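PDB 4OM9: serine protease pet from Escherichia coli, which probably cleaves host proteins such as alpha-fodrin as a secreted serine protease toxin, an autotransporter enterotoxin of enteroaggregative strains. Local coordinates for residues Phe257-Gly271 against Lys293-Glu307. Numbering follows the deposited sequence.
Sequences FIQNVNIDNNTATIG and KDLVFSGGGKISLKE
Ile258-Asn262 pairs in parallel with Asp294-Ser298, and after a bend Thr267-Gly271 does the same with Gly301-Leu305, the axes of the second pair 4.7 Å apart; these are successive coils at the N-terminal end of the right-handed beta-helix of an autotransporter passenger domain. The N-H donors of the backbone hydrogen bonds alternate between the two coils along both ladders, as in Val261 N to Val296 O at 2.8 Å. At the corner the register slips by one residue. Here Gly299, Gly300 and Gly301, all with positive phi and no side chain, let the type I' turn Ile263-Asn266 come close, Asn265 CA lying 3.7 Å from Gly301 CA.

Inside the coil, Phe297 carries the packing. Val261 lies alongside, its CB 3.6 Å from Phe297 CD1, and Ile263 crosses from the corner to bring its CD1 within 3.5 Å of Phe297 CD1. One ring face has Ile303 CD1 3.3 Å above its centre, while Ile270 CD1 comes to the edge; Phe316 and Phe318 of the next coil extend this core. On the outer surface, Thr269 OG1 sits beside the backbone N (chi1 -69°), which turns CG2 to Lys306 CD, 3.5 Å away. OG1 shares a water, at 3.1 Å, with Ser304 OG.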
loop_
_atom_site.group_PDB
_atom_site.type_symbol
_atom_site.label_atom_id
_atom_site.label_comp_id
_atom_site.label_asym_id
_atom_site.label_seq_id
_atom_site.Cartn_x
_atom_site.Cartn_y
_atom_site.Cartn_z
ATOM N N PHE A 257 -41.847 -18.987 2.289
ATOM C CA PHE A 257 -41.118 -19.147 1.036
ATOM C C PHE A 257 -40.309 -20.430 0.987
ATOM O O PHE A 257 -39.408 -20.565 0.161
ATOM C CB PHE A 257 -40.219 -17.914 0.791
ATOM C CG PHE A 257 -41.011 -16.675 0.471
ATOM C CD1 PHE A 257 -41.385 -16.396 -0.845
ATOM C CD2 PHE A 257 -41.464 -15.840 1.493
ATOM C CE1 PHE A 257 -42.150 -15.278 -1.152
ATOM C CE2 PHE A 257 -42.245 -14.715 1.202
ATOM C CZ PHE A 257 -42.583 -14.428 -0.122
ATOM N N ILE A 258 -40.634 -21.389 1.845
ATOM C CA ILE A 258 -39.883 -22.633 1.786
ATOM C C ILE A 258 -40.695 -23.794 1.220
ATOM O O ILE A 258 -41.723 -24.173 1.768
ATOM C CB ILE A 258 -39.332 -23.027 3.155
ATOM C CG1 ILE A 258 -38.383 -21.921 3.667
ATOM C CG2 ILE A 258 -38.603 -24.364 3.044
ATOM C CD1 ILE A 258 -38.028 -21.976 5.175
ATOM N N GLN A 259 -40.232 -24.320 0.085
ATOM C CA GLN A 259 -40.663 -25.635 -0.382
ATOM C C GLN A 259 -39.465 -26.570 -0.455
ATOM O O GLN A 259 -38.587 -26.424 -1.314
ATOM C CB GLN A 259 -41.361 -25.566 -1.744
ATOM C CG GLN A 259 -41.827 -26.941 -2.203
ATOM C CD GLN A 259 -42.570 -26.948 -3.517
ATOM O OE1 GLN A 259 -42.990 -25.914 -4.037
ATOM N NE2 GLN A 259 -42.739 -28.137 -4.063
ATOM N N ASN A 260 -39.420 -27.523 0.464
ATOM C CA ASN A 260 -38.340 -28.490 0.476
ATOM C C ASN A 260 -38.427 -29.479 -0.692
ATOM O O ASN A 260 -39.473 -30.057 -0.964
ATOM C CB ASN A 260 -38.326 -29.234 1.819
ATOM C CG ASN A 260 -37.930 -28.326 2.990
ATOM O OD1 ASN A 260 -38.711 -28.103 3.918
ATOM N ND2 ASN A 260 -36.716 -27.792 2.935
ATOM N N VAL A 261 -37.324 -29.663 -1.400
ATOM C CA VAL A 261 -37.280 -30.703 -2.416
ATOM C C VAL A 261 -36.181 -31.681 -2.080
ATOM O O VAL A 261 -34.995 -31.367 -2.182
ATOM C CB VAL A 261 -37.054 -30.142 -3.812
ATOM C CG1 VAL A 261 -37.227 -31.251 -4.827
ATOM C CG2 VAL A 261 -38.024 -28.996 -4.087
ATOM N N ASN A 262 -36.593 -32.858 -1.639
ATOM C CA ASN A 262 -35.667 -33.923 -1.312
ATOM C C ASN A 262 -35.355 -34.756 -2.535
ATOM O O ASN A 262 -36.136 -35.624 -2.932
ATOM C CB ASN A 262 -36.234 -34.797 -0.201
ATOM C CG ASN A 262 -36.350 -34.051 1.104
ATOM O OD1 ASN A 262 -35.345 -33.625 1.675
ATOM N ND2 ASN A 262 -37.577 -33.878 1.582
ATOM N N ILE A 263 -34.203 -34.472 -3.131
ATOM C CA ILE A 263 -33.792 -35.139 -4.350
ATOM C C ILE A 263 -33.009 -36.397 -4.007
ATOM O O ILE A 263 -33.173 -37.429 -4.660
ATOM C CB ILE A 263 -32.959 -34.208 -5.235
ATOM C CG1 ILE A 263 -33.727 -32.920 -5.514
ATOM C CG2 ILE A 263 -32.586 -34.895 -6.550
ATOM C CD1 ILE A 263 -33.062 -32.055 -6.558
ATOM N N ASP A 264 -32.164 -36.301 -2.984
ATOM C CA ASP A 264 -31.489 -37.466 -2.410
ATOM C C ASP A 264 -30.767 -38.311 -3.460
ATOM O O ASP A 264 -30.978 -39.517 -3.541
ATOM C CB ASP A 264 -32.494 -38.348 -1.658
ATOM C CG ASP A 264 -33.229 -37.598 -0.562
ATOM O OD1 ASP A 264 -33.586 -36.422 -0.776
ATOM O OD2 ASP A 264 -33.449 -38.180 0.522
ATOM N N ASN A 265 -29.933 -37.663 -4.269
ATOM C CA ASN A 265 -29.155 -38.320 -5.323
ATOM C C ASN A 265 -29.981 -38.855 -6.484
ATOM O O ASN A 265 -29.437 -39.456 -7.406
ATOM C CB ASN A 265 -28.314 -39.463 -4.754
ATOM C CG ASN A 265 -27.076 -38.969 -4.029
ATOM O OD1 ASN A 265 -26.730 -37.789 -4.099
ATOM N ND2 ASN A 265 -26.394 -39.878 -3.338
ATOM N N ASN A 266 -31.290 -38.645 -6.452
ATOM C CA ASN A 266 -32.112 -39.059 -7.572
ATOM C C ASN A 266 -32.212 -37.937 -8.591
ATOM O O ASN A 266 -31.293 -37.118 -8.719
ATOM C CB ASN A 266 -33.490 -39.495 -7.097
ATOM C CG ASN A 266 -33.426 -40.697 -6.177
ATOM O OD1 ASN A 266 -33.037 -41.787 -6.598
ATOM N ND2 ASN A 266 -33.800 -40.504 -4.912
ATOM N N THR A 267 -33.314 -37.909 -9.327
ATOM C CA THR A 267 -33.491 -36.913 -10.369
ATOM C C THR A 267 -34.829 -36.242 -10.201
ATOM O O THR A 267 -35.849 -36.901 -10.185
ATOM C CB THR A 267 -33.429 -37.524 -11.777
ATOM O OG1 THR A 267 -32.236 -38.309 -11.922
ATOM C CG2 THR A 267 -33.453 -36.419 -12.819
ATOM N N ALA A 268 -34.836 -34.928 -10.081
ATOM C CA ALA A 268 -36.086 -34.212 -9.959
ATOM C C ALA A 268 -36.389 -33.536 -11.276
ATOM O O ALA A 268 -35.613 -32.696 -11.740
ATOM C CB ALA A 268 -36.025 -33.197 -8.837
ATOM N N THR A 269 -37.520 -33.899 -11.872
ATOM C CA THR A 269 -37.902 -33.358 -13.166
ATOM C C THR A 269 -38.946 -32.266 -12.983
ATOM O O THR A 269 -39.911 -32.445 -12.248
ATOM C CB THR A 269 -38.425 -34.476 -14.095
ATOM O OG1 THR A 269 -37.334 -35.334 -14.464
ATOM C CG2 THR A 269 -39.040 -33.892 -15.342
ATOM N N ILE A 270 -38.748 -31.125 -13.637
ATOM C CA ILE A 270 -39.576 -29.952 -13.373
ATOM C C ILE A 270 -40.234 -29.389 -14.615
ATOM O O ILE A 270 -39.557 -29.070 -15.589
ATOM C CB ILE A 270 -38.767 -28.795 -12.722
ATOM C CG1 ILE A 270 -37.946 -29.296 -11.537
ATOM C CG2 ILE A 270 -39.695 -27.660 -12.302
ATOM C CD1 ILE A 270 -37.361 -28.141 -10.671
ATOM N N GLY A 271 -41.552 -29.228 -14.554
ATOM C CA GLY A 271 -42.309 -28.654 -15.648
ATOM C C GLY A 271 -43.803 -28.744 -15.401
ATOM O O GLY A 271 -44.266 -29.614 -14.658
ATOM N N LYS A 293 -42.614 -20.047 -3.916
ATOM C CA LYS A 293 -41.625 -20.256 -2.873
ATOM C C LYS A 293 -40.225 -20.482 -3.444
ATOM O O LYS A 293 -40.058 -20.642 -4.656
ATOM C CB LYS A 293 -42.038 -21.442 -2.014
ATOM C CG LYS A 293 -43.456 -21.281 -1.490
ATOM C CD LYS A 293 -43.816 -22.356 -0.498
ATOM C CE LYS A 293 -45.321 -22.444 -0.347
ATOM N NZ LYS A 293 -45.604 -23.237 0.850
ATOM N N ASP A 294 -39.213 -20.483 -2.580
ATOM C CA ASP A 294 -37.903 -20.967 -2.999
ATOM C C ASP A 294 -37.979 -22.486 -3.100
ATOM O O ASP A 294 -38.636 -23.146 -2.283
ATOM C CB ASP A 294 -36.790 -20.547 -2.023
ATOM C CG ASP A 294 -36.696 -19.042 -1.854
ATOM O OD1 ASP A 294 -36.619 -18.320 -2.878
ATOM O OD2 ASP A 294 -36.722 -18.575 -0.681
ATOM N N LEU A 295 -37.328 -23.041 -4.113
ATOM C CA LEU A 295 -37.155 -24.474 -4.161
ATOM C C LEU A 295 -35.869 -24.780 -3.425
ATOM O O LEU A 295 -34.775 -24.496 -3.913
ATOM C CB LEU A 295 -37.115 -24.992 -5.599
ATOM C CG LEU A 295 -38.341 -24.628 -6.427
ATOM C CD1 LEU A 295 -38.315 -25.312 -7.820
ATOM C CD2 LEU A 295 -39.616 -24.988 -5.674
ATOM N N VAL A 296 -36.011 -25.356 -2.239
ATOM C CA VAL A 296 -34.879 -25.630 -1.369
ATOM C C VAL A 296 -34.495 -27.091 -1.528
ATOM O O VAL A 296 -35.131 -27.976 -0.944
ATOM C CB VAL A 296 -35.212 -25.313 0.091
ATOM C CG1 VAL A 296 -33.994 -25.493 0.976
ATOM C CG2 VAL A 296 -35.740 -23.891 0.203
ATOM N N PHE A 297 -33.457 -27.321 -2.334
ATOM C CA PHE A 297 -33.020 -28.658 -2.719
ATOM C C PHE A 297 -32.099 -29.278 -1.689
ATOM O O PHE A 297 -31.258 -28.601 -1.131
ATOM C CB PHE A 297 -32.308 -28.610 -4.073
ATOM C CG PHE A 297 -33.163 -28.082 -5.189
ATOM C CD1 PHE A 297 -34.227 -28.832 -5.678
ATOM C CD2 PHE A 297 -32.904 -26.847 -5.752
ATOM C CE1 PHE A 297 -35.012 -28.362 -6.705
ATOM C CE2 PHE A 297 -33.690 -26.364 -6.784
ATOM C CZ PHE A 297 -34.753 -27.122 -7.258
ATOM N N SER A 298 -32.249 -30.574 -1.450
ATOM C CA SER A 298 -31.382 -31.251 -0.495
ATOM C C SER A 298 -31.070 -32.670 -0.945
ATOM O O SER A 298 -31.815 -33.258 -1.720
ATOM C CB SER A 298 -32.020 -31.260 0.895
ATOM O OG SER A 298 -33.316 -31.820 0.843
ATOM N N GLY A 299 -29.947 -33.199 -0.471
ATOM C CA GLY A 299 -29.558 -34.569 -0.743
ATOM C C GLY A 299 -28.670 -34.761 -1.958
ATOM O O GLY A 299 -28.139 -35.849 -2.173
ATOM N N GLY A 300 -28.497 -33.705 -2.750
ATOM C CA GLY A 300 -27.758 -33.804 -3.999
ATOM C C GLY A 300 -28.647 -34.393 -5.083
ATOM O O GLY A 300 -29.826 -34.661 -4.851
ATOM N N GLY A 301 -28.091 -34.602 -6.271
ATOM C CA GLY A 301 -28.839 -35.235 -7.340
ATOM C C GLY A 301 -28.943 -34.399 -8.593
ATOM O O GLY A 301 -28.232 -33.417 -8.759
ATOM N N LYS A 302 -29.834 -34.792 -9.490
ATOM C CA LYS A 302 -29.959 -34.097 -10.756
ATOM C C LYS A 302 -31.290 -33.388 -10.833
ATOM O O LYS A 302 -32.293 -33.878 -10.336
ATOM C CB LYS A 302 -29.797 -35.069 -11.932
ATOM C CG LYS A 302 -29.994 -34.430 -13.312
ATOM C CD LYS A 302 -30.041 -35.485 -14.421
ATOM C CE LYS A 302 -30.542 -34.900 -15.731
ATOM N NZ LYS A 302 -30.482 -35.882 -16.862
ATOM N N ILE A 303 -31.269 -32.214 -11.442
ATOM C CA ILE A 303 -32.450 -31.404 -11.671
ATOM C C ILE A 303 -32.633 -31.270 -13.167
ATOM O O ILE A 303 -31.773 -30.710 -13.840
ATOM C CB ILE A 303 -32.317 -29.992 -11.038
ATOM C CG1 ILE A 303 -32.317 -30.078 -9.512
ATOM C CG2 ILE A 303 -33.433 -29.062 -11.515
ATOM C CD1 ILE A 303 -32.197 -28.742 -8.833
ATOM N N SER A 304 -33.733 -31.781 -13.701
ATOM C CA SER A 304 -33.960 -31.670 -15.136
ATOM C C SER A 304 -35.178 -30.830 -15.484
ATOM O O SER A 304 -36.260 -31.056 -14.957
ATOM C CB SER A 304 -34.110 -33.053 -15.763
ATOM O OG SER A 304 -34.295 -32.924 -17.156
ATOM N N LEU A 305 -34.998 -29.883 -16.398
ATOM C CA LEU A 305 -36.081 -29.001 -16.830
ATOM C C LEU A 305 -36.606 -29.420 -18.211
ATOM O O LEU A 305 -35.816 -29.530 -19.164
ATOM C CB LEU A 305 -35.596 -27.548 -16.863
ATOM C CG LEU A 305 -35.717 -26.679 -15.610
ATOM C CD1 LEU A 305 -35.400 -27.467 -14.358
ATOM C CD2 LEU A 305 -34.828 -25.465 -15.734
ATOM N N LYS A 306 -37.925 -29.654 -18.309
ATOM C CA LYS A 306 -38.571 -30.022 -19.573
ATOM C C LYS A 306 -38.970 -28.808 -20.394
ATOM O O LYS A 306 -39.473 -28.934 -21.505
ATOM C CB LYS A 306 -39.834 -30.856 -19.331
ATOM C CG LYS A 306 -39.741 -31.866 -18.218
ATOM C CD LYS A 306 -41.053 -31.921 -17.435
ATOM C CE LYS A 306 -42.051 -32.891 -18.014
ATOM N NZ LYS A 306 -43.267 -32.948 -17.161
ATOM N N GLU A 307 -38.788 -27.631 -19.824
ATOM C CA GLU A 307 -39.243 -26.405 -20.451
ATOM C C GLU A 307 -38.633 -25.262 -19.670
ATOM O O GLU A 307 -37.999 -25.480 -18.641
ATOM C CB GLU A 307 -40.782 -26.318 -20.444
ATOM C CG GLU A 307 -41.379 -26.552 -19.058
ATOM C CD GLU A 307 -42.908 -26.540 -19.025
ATOM O OE1 GLU A 307 -43.551 -26.957 -20.016
ATOM O OE2 GLU A 307 -43.468 -26.118 -17.990
HETATM O O HOH W 1 -36.098 -35.540 -17.347
HETATM O O HOH W 2 -42.680 -32.529 -13.783
HETATM O O HOH W 3 -39.253 -26.035 -16.642
#